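Local coordinates for CRISPR-associated protein, Cse1 family (PDB 4H3T) that probably serves as the large Cse1 subunit of a type I-E CRISPR Cascade complex, which recognises invading DNA, at residues A[316-321]-A[338-343]; A[303-306]-A[312-315]; A[419-424]-A[518-523]; A[453-458]-A[499-504]; A[65-70]-A[88-93]. The protein carries 1 engineered substitution. One frame throughout, in Å; residues are numbered along the deposited sequence. Where two conformers were deposited one is given.

Interaction 1: residues A[316-321]-A[338-343]; sequences VPLRAR and AEEQRA
L318 reaches across to E340 and Q341 with its two methyl groups. Its CB faces the 338-343 segment. CB and CG act as a spacer, and neither comes within 4.2 Å of that segment. CG lies beside the backbone N, anti to the carbonyl carbon (chi1 -77°), which swings the two methyls out toward E340 and Q341. At the fork the two branches part. CD2 meets the carboxylate of E340, with OE2 3.7 Å away. CD1 lies 4.0 Å from the backbone O of Q341. The side chains of L318 and E340 cross at about a right angle, so the carboxylate end passes the leucine tip instead of lying along it. E340 is extended beyond CG, and its other oxygen, OE1, is held by the backbone N of G337. L318 also touches A335. The backbones stay well apart here, with the CA atoms of L318 and E340 7.9 Å from each other. Strands 312-317 and 340-341 are the two edges of a three-stranded antiparallel sheet, and strand 303-309 runs between them. No hydrogen bond joins the two segments. The contact is methyl against oxygen, so it can contribute van der Waals packing at the surface but little directional hold.

Interaction 2: residues A[303-306]-A[312-315]; sequences WRME and EVSY
M305 and Y315 sit opposite each other as a non-hydrogen-bonded pair in the antiparallel beta hairpin of strands 303-309 and 312-317. Their CA atoms are 4.4 Å apart, and both side chains lie on the same face of the sheet. The bond that ties the two segments comes one residue further on. E306 N donates to S314 O at 2.7 Å, with an N-H...O angle of 149°. The donor is tilted 26° from the carbonyl plane. R304 O already accepts from V316 N in the backbone, so its CA-H...O contact from Y315 CA, 3.3 Å away, is an additional weak one. S314 is backbone-bonded to S307, and S314 OG has its main partner in S307 OG. Its approach to E306 OE1, at 3.4 Å, is long and weak, and the proton may go to another acceptor. On the other side of strand 303-309, M305 is backbone hydrogen-bonded to E339 and W303 to Q341. The Y315 ring makes a cation-pi contact with R295. Apolar contacts fill in around these bonds. W303 CE3 lies 3.8 Å from Y315 CB, and the two side chains cross at about a right angle. M305, present as selenomethionine, has CG anti to its N (chi1 -174°) and crosses V313. There M305 CG and V313 CG1 are 3.4 Å apart, tighter than usual for two carbons.

Interaction 3: residues A[419-424]-A[518-523]; sequences VAEARY and EDRFRR
The guanidinium of R520 meets the carboxylate of E421 through a water that lies at its edge, in its plane. The water accepts from R520 NH1 at 2.9 Å and donates to E421 OE2 at 2.7 Å. E421 OE2 itself approaches the guanidinium obliquely, 4.3 Å from NH1, beyond salt-bridge range. One face of the R523 guanidinium rests on CA of R520. D519 pairs with R522 within the same helix, while its very short approach to R523 is of doubtful geometry. The F521 ring meets V419 obliquely. Here V419 CG2 is 3.9 Å from F521 CB, at the root of the ring. F521 CG is anti to its backbone N (chi1 154°), and the ring leads on to A495 and A499 of helix 481-504. V419 CG2 also lies 4.2 Å from the backbone N of E518. The contact sets helix 417-420 and the residues after it against helix 511-532. Both charged groups have other partners. E421 OE1 makes a salt bridge with R452, and R520 NH2 donates to H438 O. The opposite charges probably attract, but what joins them is a shared water, which gives the carboxylate and the guanidinium a bonded link without direct contact, while V419 and F521 supply the apolar packing.

Interaction 4: residues A[453-458]-A[499-504]; sequences SALAEE and ASRELA
R501 grips E458 end-on with two nitrogens. NH2 donates to E458 OE1 at 2.9 Å, and the bond is nearly straight at 173°. NH1 donates to E458 OE2 at 2.8 Å. Both oxygens lie close to the guanidinium plane, but the carboxylate is turned, its plane 43° from that of the guanidinium. OE2 is met on its syn side. Because of the turn, both bonds leave the carboxylate plane, OE1 being met from above it. The straight chain of E458 reaches across, and the bend of R501 at chi3 turns its guanidinium to face it. Within its own helix R501 NH2 also donates to E502 OE2 at 2.7 Å, using the anti lone pair of that oxygen. One nitrogen thus stands between two carboxylates, E458 OE1 and E502 OE2 being 4.9 Å apart, and probably eases their repulsion. Helices 445-473 and 481-504 follow each other in the chain and run roughly antiparallel, at 144° between these segments. They belong to a helical region consistent with the C-terminal helix bundle of Cse1. Their axes stay 12.6 Å apart here, so long side chains do the bridging. Beneath the ion pairs L455 runs antiparallel alongside R501 and E502. L455 CD1 is 3.9 Å from R501 NH2, and L455 CD2 is 4.0 Å from E502 CG. E502 bends at chi2, which brings its carboxylate back to R501. Behind this layer L455 packs on A420 and L416, and E502 packs on V419 of helix 417-420.

Interaction 5: residues A[65-70]-A[88-93]; sequences YRILRG and EDAIDD
I67 presses one methyl, CG2, against the backbone and side chains of A90 and I91. This is the tight part of the contact. I67 CG2 is 3.8 Å from A90 O and 3.9 Å from I91 N, so it rests on the peptide between the two residues. The side chains close in around it, with A90 CB 4.0 Å and I91 CG1 4.1 Å from the same methyl. In I67 this branch is anti to the backbone N, and CG1 sits beside the N (chi1 -72°), which leaves CG2 to make the contact. The segments come closest here, with the CA atoms of I67 and I91 5.9 Å apart. I67 also touches Y94 further along helix 88-98. I91 packs on F36 and V37 of helix 32-37, so the apolar patch continues past this pair of helices. R33 of that helix makes salt bridges with E88 and D92.

The other side is looser and polar. A water donates to I67 O at 2.8 Å and to A90 O at 3.0 Å, bridging the two carbonyls. Helix 52-68 ends just after this point. R69, exposed, leaves helical geometry with a positive phi of 54°, and G70 N bonds back to Y65 O.

No direct hydrogen bond crosses the contact. The last turn of helix 52-68 meets the first turn of helix 88-98, two helices on in the chain, by apolar packing. The water gives a proton to each carbonyl O and so joins two acceptors that cannot bond to each other.

In the fold
Along the chain interaction 5 comes first, then 2, 1 and finally the pair 3 and 4. Interactions 1 and 2 share strand 312-317 and lie in the same three-stranded sheet, their centres 10 Å apart. Interactions 3 and 4 have their centres 9 Å apart and touch, for example through the long, weak ion pair of R423 and E502. Their helices 481-504 and 511-532 follow each other. The segments of interaction 4 both fall in the chain between those of interaction 3. Interaction 5 lies across the centre of the chain, about 63 Å from interaction 3 between centres. It packs helices in the N-terminal part, 1 and 2 belong to the small sheet, and 3 and 4 join C-terminal helices, so the contacts hold separate regions of one elongated subunit.

Interaction 1: residues A[316-321]-A[338-343]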
# COMPACT_ATOMS: atom_id res chain seq x y z
N VAL A 316 -8.25 14.29 2.27
CA VAL A 316 -8.48 12.93 1.83
C VAL A 316 -7.12 12.27 1.67
O VAL A 316 -6.14 12.95 1.31
CB VAL A 316 -9.37 12.82 0.56
CG1 VAL A 316 -10.76 13.40 0.84
CG2 VAL A 316 -8.74 13.52 -0.63
N PRO A 317 -7.03 10.93 1.83
CA PRO A 317 -5.72 10.27 1.64
C PRO A 317 -5.22 10.34 0.19
O PRO A 317 -6.00 10.18 -0.73
CB PRO A 317 -6.01 8.79 2.02
CG PRO A 317 -7.28 8.80 2.80
CD PRO A 317 -8.07 9.97 2.27
N LEU A 318 -3.94 10.51 -0.00
CA LEU A 318 -3.32 10.36 -1.32
C LEU A 318 -3.30 8.84 -1.64
O LEU A 318 -2.92 8.02 -0.77
CB LEU A 318 -1.90 10.88 -1.32
CG LEU A 318 -1.72 12.38 -1.37
CD1 LEU A 318 -0.28 12.76 -1.14
CD2 LEU A 318 -2.29 12.95 -2.70
N ARG A 319 -3.65 8.48 -2.86
CA ARG A 319 -3.80 7.06 -3.21
C ARG A 319 -3.12 6.70 -4.48
O ARG A 319 -3.20 7.42 -5.47
CB ARG A 319 -5.28 6.68 -3.34
CG ARG A 319 -6.00 6.70 -2.01
CD ARG A 319 -7.33 6.01 -2.15
NE ARG A 319 -8.16 6.08 -0.94
CZ ARG A 319 -9.03 7.04 -0.65
NH1 ARG A 319 -9.13 8.13 -1.42
NH2 ARG A 319 -9.74 6.97 0.47
N ALA A 320 -2.32 5.62 -4.40
CA ALA A 320 -1.69 4.99 -5.54
C ALA A 320 -2.83 4.56 -6.43
O ALA A 320 -3.82 3.98 -5.95
CB ALA A 320 -0.87 3.80 -5.09
N ARG A 321 -2.77 4.98 -7.68
CA ARG A 321 -3.86 4.72 -8.62
C ARG A 321 -3.76 3.24 -9.09
O ARG A 321 -2.71 2.85 -9.61
CB ARG A 321 -3.75 5.72 -9.80
CG ARG A 321 -4.77 5.57 -10.89
CD ARG A 321 -4.55 6.65 -11.97
NE ARG A 321 -5.59 7.70 -11.97
CZ ARG A 321 -5.47 8.92 -12.50
NH1 ARG A 321 -4.34 9.30 -13.10
NH2 ARG A 321 -6.48 9.78 -12.43
N ALA A 338 1.13 22.06 -3.65
CA ALA A 338 0.82 22.93 -2.52
C ALA A 338 -0.30 22.38 -1.64
O ALA A 338 -0.35 22.72 -0.47
CB ALA A 338 0.43 24.31 -3.02
N GLU A 339 -1.21 21.58 -2.19
CA GLU A 339 -2.31 21.07 -1.38
C GLU A 339 -2.06 19.62 -0.88
O GLU A 339 -2.98 19.02 -0.35
CB GLU A 339 -3.63 21.14 -2.21
CG GLU A 339 -4.09 22.60 -2.34
CD GLU A 339 -5.38 22.87 -3.09
OE1 GLU A 339 -5.99 21.91 -3.61
OE2 GLU A 339 -5.78 24.06 -3.16
N GLU A 340 -0.82 19.11 -1.01
CA GLU A 340 -0.45 17.73 -0.74
C GLU A 340 0.59 17.65 0.35
O GLU A 340 1.48 18.48 0.40
CB GLU A 340 0.12 17.09 -1.99
CG GLU A 340 -0.82 16.90 -3.19
CD GLU A 340 -0.11 16.22 -4.35
OE1 GLU A 340 1.06 16.57 -4.63
OE2 GLU A 340 -0.75 15.38 -5.03
N GLN A 341 0.55 16.61 1.16
CA GLN A 341 1.50 16.43 2.26
C GLN A 341 1.90 14.96 2.27
O GLN A 341 1.04 14.06 2.39
CB GLN A 341 0.72 16.92 3.51
CG GLN A 341 1.12 16.64 4.97
CD GLN A 341 -0.18 16.55 5.85
OE1 GLN A 341 -1.34 17.06 5.52
NE2 GLN A 341 -0.06 15.82 6.94
N ARG A 342 3.19 14.69 2.10
CA ARG A 342 3.69 13.33 2.04
C ARG A 342 3.49 12.56 3.39
O ARG A 342 3.24 13.16 4.45
CB ARG A 342 5.18 13.27 1.60
CG ARG A 342 6.17 13.73 2.65
CD ARG A 342 7.62 13.79 2.16
NE ARG A 342 7.76 14.39 0.84
CZ ARG A 342 8.87 14.40 0.11
NH1 ARG A 342 10.01 13.93 0.60
NH2 ARG A 342 8.86 14.93 -1.10
N ALA A 343 3.48 11.23 3.29
CA ALA A 343 3.43 10.32 4.44
C ALA A 343 4.52 10.69 5.42
O ALA A 343 5.65 10.95 5.02
CB ALA A 343 3.58 8.89 4.00

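Interaction 2: residues A[303-306]-A[312-315]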
# COMPACT_ATOMS: atom_id res chain seq x y z
N TRP A 303 -1.66 13.07 2.47
CA TRP A 303 -2.97 13.73 2.40
C TRP A 303 -3.02 14.82 1.38
O TRP A 303 -2.00 15.40 1.01
CB TRP A 303 -3.35 14.35 3.78
CG TRP A 303 -3.38 13.33 4.88
CD1 TRP A 303 -2.32 12.92 5.63
CD2 TRP A 303 -4.49 12.52 5.28
NE1 TRP A 303 -2.69 11.89 6.46
CE2 TRP A 303 -4.02 11.62 6.27
CE3 TRP A 303 -5.84 12.46 4.90
CZ2 TRP A 303 -4.86 10.68 6.88
CZ3 TRP A 303 -6.68 11.56 5.55
CH2 TRP A 303 -6.17 10.66 6.50
N ARG A 304 -4.22 15.02 0.83
CA ARG A 304 -4.53 16.12 -0.07
C ARG A 304 -5.62 16.91 0.58
O ARG A 304 -6.62 16.34 1.02
CB ARG A 304 -4.96 15.57 -1.46
CG ARG A 304 -5.55 16.59 -2.40
CD ARG A 304 -5.85 15.95 -3.75
NE ARG A 304 -6.89 14.91 -3.70
CZ ARG A 304 -8.21 15.13 -3.69
NH1 ARG A 304 -8.69 16.37 -3.68
NH2 ARG A 304 -9.06 14.12 -3.68
N MSE A 305 -5.53 18.21 0.53
CA MSE A 305 -6.60 19.06 1.06
C MSE A 305 -7.74 19.08 0.05
O MSE A 305 -7.53 19.50 -1.08
CB MSE A 305 -6.09 20.47 1.33
CG MSE A 305 -7.17 21.33 2.02
SE MSE A 305 -6.71 23.12 2.02
CE MSE A 305 -7.29 23.51 0.26
N GLU A 306 -8.91 18.57 0.42
CA GLU A 306 -10.09 18.43 -0.46
C GLU A 306 -10.93 19.69 -0.48
O GLU A 306 -11.36 20.11 -1.55
CB GLU A 306 -10.93 17.26 0.04
CG GLU A 306 -12.16 16.96 -0.80
CD GLU A 306 -12.95 15.79 -0.25
OE1 GLU A 306 -13.27 15.83 0.96
OE2 GLU A 306 -13.18 14.82 -1.01
N GLU A 312 -12.71 25.31 8.73
CA GLU A 312 -13.06 23.90 8.47
C GLU A 312 -12.32 23.40 7.26
O GLU A 312 -12.55 23.91 6.17
CB GLU A 312 -14.59 23.73 8.24
CG GLU A 312 -15.43 23.89 9.50
CD GLU A 312 -15.56 22.65 10.38
OE1 GLU A 312 -15.72 22.82 11.61
OE2 GLU A 312 -15.54 21.52 9.84
N VAL A 313 -11.44 22.46 7.42
CA VAL A 313 -10.66 21.93 6.31
C VAL A 313 -10.87 20.43 6.24
O VAL A 313 -10.75 19.77 7.27
CB VAL A 313 -9.14 22.26 6.47
CG1 VAL A 313 -8.37 21.88 5.19
CG2 VAL A 313 -8.92 23.76 6.79
N SER A 314 -11.09 19.88 5.06
CA SER A 314 -11.15 18.41 4.92
C SER A 314 -10.00 17.91 4.05
O SER A 314 -9.56 18.57 3.09
CB SER A 314 -12.49 17.94 4.34
OG SER A 314 -12.68 18.44 3.03
N TYR A 315 -9.48 16.78 4.45
CA TYR A 315 -8.39 16.11 3.81
C TYR A 315 -8.81 14.75 3.37
O TYR A 315 -9.54 14.09 4.09
CB TYR A 315 -7.21 15.96 4.77
CG TYR A 315 -6.61 17.27 5.21
CD1 TYR A 315 -5.59 17.86 4.47
CD2 TYR A 315 -7.03 17.90 6.37
CE1 TYR A 315 -5.05 19.09 4.85
CE2 TYR A 315 -6.49 19.13 6.76
CZ TYR A 315 -5.50 19.71 5.99
OH TYR A 315 -4.91 20.89 6.36

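Interaction 3: residues A[419-424]-A[518-523]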
# COMPACT_ATOMS: atom_id res chain seq x y z
N VAL A 419 -0.00 7.85 -34.31
CA VAL A 419 0.32 6.65 -35.06
C VAL A 419 -0.77 5.60 -34.79
O VAL A 419 -1.19 4.89 -35.71
CB VAL A 419 1.76 6.15 -34.70
CG1 VAL A 419 2.00 4.72 -35.18
CG2 VAL A 419 2.79 7.10 -35.26
N ALA A 420 -1.20 5.45 -33.52
CA ALA A 420 -2.22 4.44 -33.15
C ALA A 420 -3.53 4.66 -33.93
O ALA A 420 -4.20 3.71 -34.33
CB ALA A 420 -2.51 4.53 -31.67
N GLU A 421 -3.87 5.90 -34.14
CA GLU A 421 -5.12 6.21 -34.82
C GLU A 421 -5.03 6.17 -36.36
O GLU A 421 -6.06 6.38 -37.03
CB GLU A 421 -5.61 7.58 -34.37
CG GLU A 421 -4.86 8.75 -34.94
CD GLU A 421 -5.30 10.06 -34.34
OE1 GLU A 421 -6.09 10.04 -33.37
OE2 GLU A 421 -4.86 11.12 -34.85
N ALA A 422 -3.80 6.02 -36.93
CA ALA A 422 -3.61 6.07 -38.37
C ALA A 422 -4.50 5.08 -39.11
O ALA A 422 -5.03 5.41 -40.17
CB ALA A 422 -2.14 5.79 -38.73
N ARG A 423 -4.70 3.90 -38.58
CA ARG A 423 -5.57 2.92 -39.26
C ARG A 423 -7.07 3.39 -39.37
O ARG A 423 -7.80 2.84 -40.16
CB ARG A 423 -5.46 1.54 -38.60
CG ARG A 423 -6.24 1.24 -37.37
CD ARG A 423 -5.60 0.01 -36.62
NE ARG A 423 -4.59 0.56 -35.72
CZ ARG A 423 -4.35 0.22 -34.46
NH1 ARG A 423 -3.47 0.90 -33.75
NH2 ARG A 423 -4.99 -0.81 -33.90
N TYR A 424 -7.47 4.40 -38.63
CA TYR A 424 -8.85 4.90 -38.60
C TYR A 424 -8.96 6.26 -39.22
O TYR A 424 -10.02 6.84 -39.24
CB TYR A 424 -9.38 4.97 -37.13
CG TYR A 424 -9.25 3.66 -36.39
CD1 TYR A 424 -9.86 2.51 -36.87
CD2 TYR A 424 -8.43 3.55 -35.28
CE1 TYR A 424 -9.63 1.27 -36.28
CE2 TYR A 424 -8.22 2.34 -34.66
CZ TYR A 424 -8.87 1.20 -35.13
OH TYR A 424 -8.67 0.00 -34.52
N GLU A 518 2.89 9.78 -38.46
CA GLU A 518 4.30 9.81 -38.11
C GLU A 518 4.79 11.26 -37.94
O GLU A 518 5.55 11.55 -37.01
CB GLU A 518 5.18 9.07 -39.15
CG GLU A 518 6.65 8.95 -38.68
CD GLU A 518 7.61 8.09 -39.47
OE1 GLU A 518 8.77 7.96 -39.03
OE2 GLU A 518 7.23 7.60 -40.56
N ASP A 519 4.37 12.17 -38.83
CA ASP A 519 4.80 13.59 -38.77
C ASP A 519 4.31 14.25 -37.49
O ASP A 519 5.08 14.90 -36.81
CB ASP A 519 4.31 14.35 -39.99
CG ASP A 519 4.80 15.80 -40.03
OD1 ASP A 519 6.03 16.01 -39.98
OD2 ASP A 519 3.97 16.70 -39.92
N ARG A 520 3.03 14.03 -37.12
CA ARG A 520 2.45 14.56 -35.89
C ARG A 520 3.15 13.98 -34.66
O ARG A 520 3.43 14.70 -33.73
CB ARG A 520 0.95 14.27 -35.84
CG ARG A 520 0.14 15.04 -36.88
CD ARG A 520 -1.24 14.44 -37.08
NE ARG A 520 -2.07 15.31 -37.91
CZ ARG A 520 -3.33 15.12 -38.26
NH1 ARG A 520 -3.96 14.00 -37.93
NH2 ARG A 520 -3.99 16.05 -38.93
N PHE A 521 3.39 12.68 -34.64
CA PHE A 521 4.11 11.97 -33.55
C PHE A 521 5.51 12.59 -33.37
O PHE A 521 5.92 12.98 -32.27
CB PHE A 521 4.20 10.44 -33.87
CG PHE A 521 5.34 9.67 -33.25
CD1 PHE A 521 5.38 9.45 -31.89
CD2 PHE A 521 6.42 9.27 -34.02
CE1 PHE A 521 6.45 8.80 -31.31
CE2 PHE A 521 7.49 8.57 -33.44
CZ PHE A 521 7.51 8.38 -32.08
N ARG A 522 6.24 12.69 -34.46
CA ARG A 522 7.61 13.19 -34.41
C ARG A 522 7.68 14.69 -33.97
O ARG A 522 8.58 15.05 -33.18
CB ARG A 522 8.31 12.95 -35.78
CG ARG A 522 9.78 13.30 -35.85
CD ARG A 522 10.28 13.51 -37.28
NE ARG A 522 10.10 14.91 -37.69
CZ ARG A 522 9.25 15.38 -38.60
NH1 ARG A 522 8.46 14.54 -39.28
NH2 ARG A 522 9.18 16.68 -38.85
N ARG A 523 6.73 15.54 -34.40
CA ARG A 523 6.71 16.94 -33.99
C ARG A 523 6.37 17.07 -32.48
O ARG A 523 6.95 17.90 -31.79
CB ARG A 523 5.71 17.81 -34.82
CG ARG A 523 6.17 18.10 -36.26
CD ARG A 523 5.19 18.96 -37.16
NE ARG A 523 3.85 19.09 -36.55
CZ ARG A 523 2.69 18.54 -36.95
NH1 ARG A 523 2.64 17.81 -38.06
NH2 ARG A 523 1.58 18.73 -36.26
O HOH W 1 -3.00 11.48 -36.81

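Interaction 4: residues A[453-458]-A[499-504]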
# COMPACT_ATOMS: atom_id res chain seq x y z
N SER A 453 -5.05 4.63 -26.26
CA SER A 453 -4.80 4.18 -24.90
C SER A 453 -4.02 2.91 -24.88
O SER A 453 -3.11 2.80 -24.07
CB SER A 453 -6.10 3.99 -24.13
OG SER A 453 -5.80 3.51 -22.84
N ALA A 454 -4.38 1.92 -25.74
CA ALA A 454 -3.65 0.64 -25.81
C ALA A 454 -2.17 0.87 -26.18
O ALA A 454 -1.31 0.31 -25.55
CB ALA A 454 -4.31 -0.35 -26.79
N LEU A 455 -1.88 1.73 -27.14
CA LEU A 455 -0.48 1.97 -27.52
C LEU A 455 0.28 2.73 -26.41
O LEU A 455 1.45 2.44 -26.18
CB LEU A 455 -0.36 2.66 -28.89
CG LEU A 455 1.07 2.65 -29.55
CD1 LEU A 455 1.63 1.22 -29.74
CD2 LEU A 455 1.00 3.30 -30.85
N ALA A 456 -0.38 3.66 -25.71
CA ALA A 456 0.20 4.31 -24.51
C ALA A 456 0.52 3.25 -23.44
O ALA A 456 1.61 3.24 -22.86
CB ALA A 456 -0.80 5.32 -23.94
N GLU A 457 -0.43 2.35 -23.15
CA GLU A 457 -0.14 1.31 -22.15
C GLU A 457 1.03 0.43 -22.59
O GLU A 457 1.84 0.01 -21.77
CB GLU A 457 -1.37 0.45 -21.81
CG GLU A 457 -2.44 1.20 -21.05
CD GLU A 457 -1.97 1.82 -19.74
OE1 GLU A 457 -1.06 1.26 -19.07
OE2 GLU A 457 -2.49 2.90 -19.41
N GLU A 458 1.14 0.14 -23.86
CA GLU A 458 2.27 -0.66 -24.33
C GLU A 458 3.63 0.06 -24.09
O GLU A 458 4.57 -0.56 -23.63
CB GLU A 458 2.11 -1.01 -25.82
CG GLU A 458 3.16 -2.02 -26.24
CD GLU A 458 2.80 -2.76 -27.52
OE1 GLU A 458 1.81 -2.40 -28.21
OE2 GLU A 458 3.59 -3.66 -27.88
N ALA A 499 6.43 3.05 -32.97
CA ALA A 499 5.83 3.77 -34.11
C ALA A 499 6.14 3.04 -35.44
O ALA A 499 5.24 2.82 -36.24
CB ALA A 499 6.36 5.21 -34.17
N SER A 500 7.39 2.57 -35.63
CA SER A 500 7.77 1.83 -36.84
C SER A 500 6.96 0.53 -36.99
O SER A 500 6.48 0.24 -38.09
CB SER A 500 9.26 1.51 -36.86
OG SER A 500 9.90 2.75 -37.12
N ARG A 501 6.78 -0.22 -35.90
CA ARG A 501 5.97 -1.44 -36.00
C ARG A 501 4.51 -1.13 -36.43
O ARG A 501 3.97 -1.78 -37.33
CB ARG A 501 5.96 -2.17 -34.66
CG ARG A 501 5.21 -3.48 -34.70
CD ARG A 501 4.93 -3.92 -33.29
NE ARG A 501 3.85 -3.11 -32.72
CZ ARG A 501 3.46 -3.14 -31.45
NH1 ARG A 501 4.06 -3.94 -30.58
NH2 ARG A 501 2.45 -2.37 -31.05
N GLU A 502 3.90 -0.15 -35.82
CA GLU A 502 2.50 0.22 -36.15
C GLU A 502 2.34 0.75 -37.57
O GLU A 502 1.38 0.38 -38.25
CB GLU A 502 2.01 1.29 -35.13
CG GLU A 502 1.83 0.71 -33.74
CD GLU A 502 0.66 -0.25 -33.64
OE1 GLU A 502 -0.33 -0.11 -34.41
OE2 GLU A 502 0.77 -1.20 -32.84
N LEU A 503 3.29 1.59 -38.03
CA LEU A 503 3.24 2.11 -39.39
C LEU A 503 3.39 0.97 -40.40
O LEU A 503 2.68 0.96 -41.40
CB LEU A 503 4.33 3.16 -39.63
CG LEU A 503 4.18 4.43 -38.79
CD1 LEU A 503 5.52 5.23 -38.77
CD2 LEU A 503 2.98 5.27 -39.27
N ALA A 504 4.24 0.00 -40.14
CA ALA A 504 4.43 -1.11 -41.08
C ALA A 504 3.17 -2.01 -41.20
O ALA A 504 3.06 -2.77 -42.14
CB ALA A 504 5.65 -1.96 -40.63

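Interaction 5: residues A[65-70]-A[88-93]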
# COMPACT_ATOMS: atom_id res chain seq x y z
N TYR A 65 7.34 -0.65 19.44
CA TYR A 65 7.29 0.52 20.33
C TYR A 65 7.12 0.13 21.80
O TYR A 65 7.68 0.78 22.72
CB TYR A 65 6.15 1.46 19.92
CG TYR A 65 6.45 2.33 18.75
CD1 TYR A 65 7.35 3.39 18.86
CD2 TYR A 65 5.70 2.24 17.58
CE1 TYR A 65 7.54 4.31 17.82
CE2 TYR A 65 5.87 3.13 16.54
CZ TYR A 65 6.79 4.17 16.66
OH TYR A 65 6.97 5.01 15.57
N ARG A 66 6.35 -0.95 22.05
CA ARG A 66 6.09 -1.42 23.42
C ARG A 66 7.27 -2.19 23.96
O ARG A 66 7.60 -2.03 25.15
CB ARG A 66 4.81 -2.27 23.52
CG ARG A 66 3.50 -1.55 23.13
CD ARG A 66 3.29 -0.30 23.98
NE ARG A 66 3.03 -0.67 25.37
CZ ARG A 66 3.11 0.13 26.43
NH1 ARG A 66 3.52 1.40 26.29
NH2 ARG A 66 2.78 -0.31 27.63
N ILE A 67 7.91 -3.06 23.13
CA ILE A 67 9.08 -3.81 23.62
C ILE A 67 10.23 -2.84 23.88
O ILE A 67 10.93 -2.96 24.87
CB ILE A 67 9.50 -4.91 22.60
CG1 ILE A 67 8.51 -6.09 22.57
CG2 ILE A 67 10.91 -5.41 22.91
CD1 ILE A 67 8.59 -6.95 21.30
N LEU A 68 10.50 -1.93 22.93
CA LEU A 68 11.64 -1.03 23.08
C LEU A 68 11.36 0.16 24.01
O LEU A 68 12.29 0.90 24.37
CB LEU A 68 12.01 -0.54 21.65
CG LEU A 68 12.40 -1.68 20.66
CD1 LEU A 68 12.53 -1.14 19.24
CD2 LEU A 68 13.70 -2.35 21.04
N ARG A 69 10.07 0.41 24.37
CA ARG A 69 9.66 1.55 25.19
C ARG A 69 10.21 2.79 24.52
O ARG A 69 10.71 3.70 25.13
CB ARG A 69 10.14 1.38 26.65
CG ARG A 69 9.53 0.10 27.21
CD ARG A 69 9.73 -0.12 28.70
NE ARG A 69 9.21 0.99 29.51
CZ ARG A 69 7.93 1.24 29.78
NH1 ARG A 69 7.59 2.28 30.54
NH2 ARG A 69 6.96 0.45 29.29
N GLY A 70 10.02 2.85 23.23
CA GLY A 70 10.57 3.94 22.45
C GLY A 70 10.70 3.45 21.03
O GLY A 70 10.08 2.46 20.67
N GLU A 88 17.20 -9.71 23.27
CA GLU A 88 16.39 -10.86 23.66
C GLU A 88 15.73 -10.68 25.02
O GLU A 88 14.61 -11.17 25.23
CB GLU A 88 17.20 -12.16 23.73
CG GLU A 88 17.54 -12.74 22.38
CD GLU A 88 18.11 -14.14 22.47
OE1 GLU A 88 19.11 -14.40 21.76
OE2 GLU A 88 17.55 -14.98 23.20
N ASP A 89 16.42 -10.00 25.95
CA ASP A 89 15.90 -9.80 27.31
C ASP A 89 14.69 -8.83 27.28
O ASP A 89 13.70 -9.09 27.96
CB ASP A 89 17.00 -9.26 28.25
CG ASP A 89 18.13 -10.23 28.61
OD1 ASP A 89 17.97 -11.46 28.42
OD2 ASP A 89 19.16 -9.75 29.15
N ALA A 90 14.75 -7.77 26.46
CA ALA A 90 13.62 -6.83 26.34
C ALA A 90 12.40 -7.53 25.75
O ALA A 90 11.26 -7.32 26.19
CB ALA A 90 14.01 -5.66 25.46
N ILE A 91 12.66 -8.39 24.75
CA ILE A 91 11.64 -9.14 24.03
C ILE A 91 11.00 -10.13 24.96
O ILE A 91 9.78 -10.14 25.10
CB ILE A 91 12.24 -9.86 22.78
CG1 ILE A 91 12.80 -8.84 21.74
CG2 ILE A 91 11.16 -10.75 22.11
CD1 ILE A 91 13.78 -9.38 20.80
N ASP A 92 11.82 -10.93 25.66
CA ASP A 92 11.30 -11.96 26.58
C ASP A 92 10.63 -11.35 27.82
O ASP A 92 9.60 -11.88 28.23
CB ASP A 92 12.39 -12.98 26.95
CG ASP A 92 12.72 -13.91 25.78
OD1 ASP A 92 11.83 -14.14 24.91
OD2 ASP A 92 13.88 -14.37 25.70
N ASP A 93 11.09 -10.22 28.35
CA ASP A 93 10.37 -9.56 29.45
C ASP A 93 8.97 -9.11 28.99
O ASP A 93 8.00 -9.30 29.71
CB ASP A 93 11.14 -8.33 29.99
CG ASP A 93 12.41 -8.62 30.75
OD1 ASP A 93 12.63 -9.82 31.12
OD2 ASP A 93 13.22 -7.67 30.94
O HOH W 2 10.38 -4.59 27.05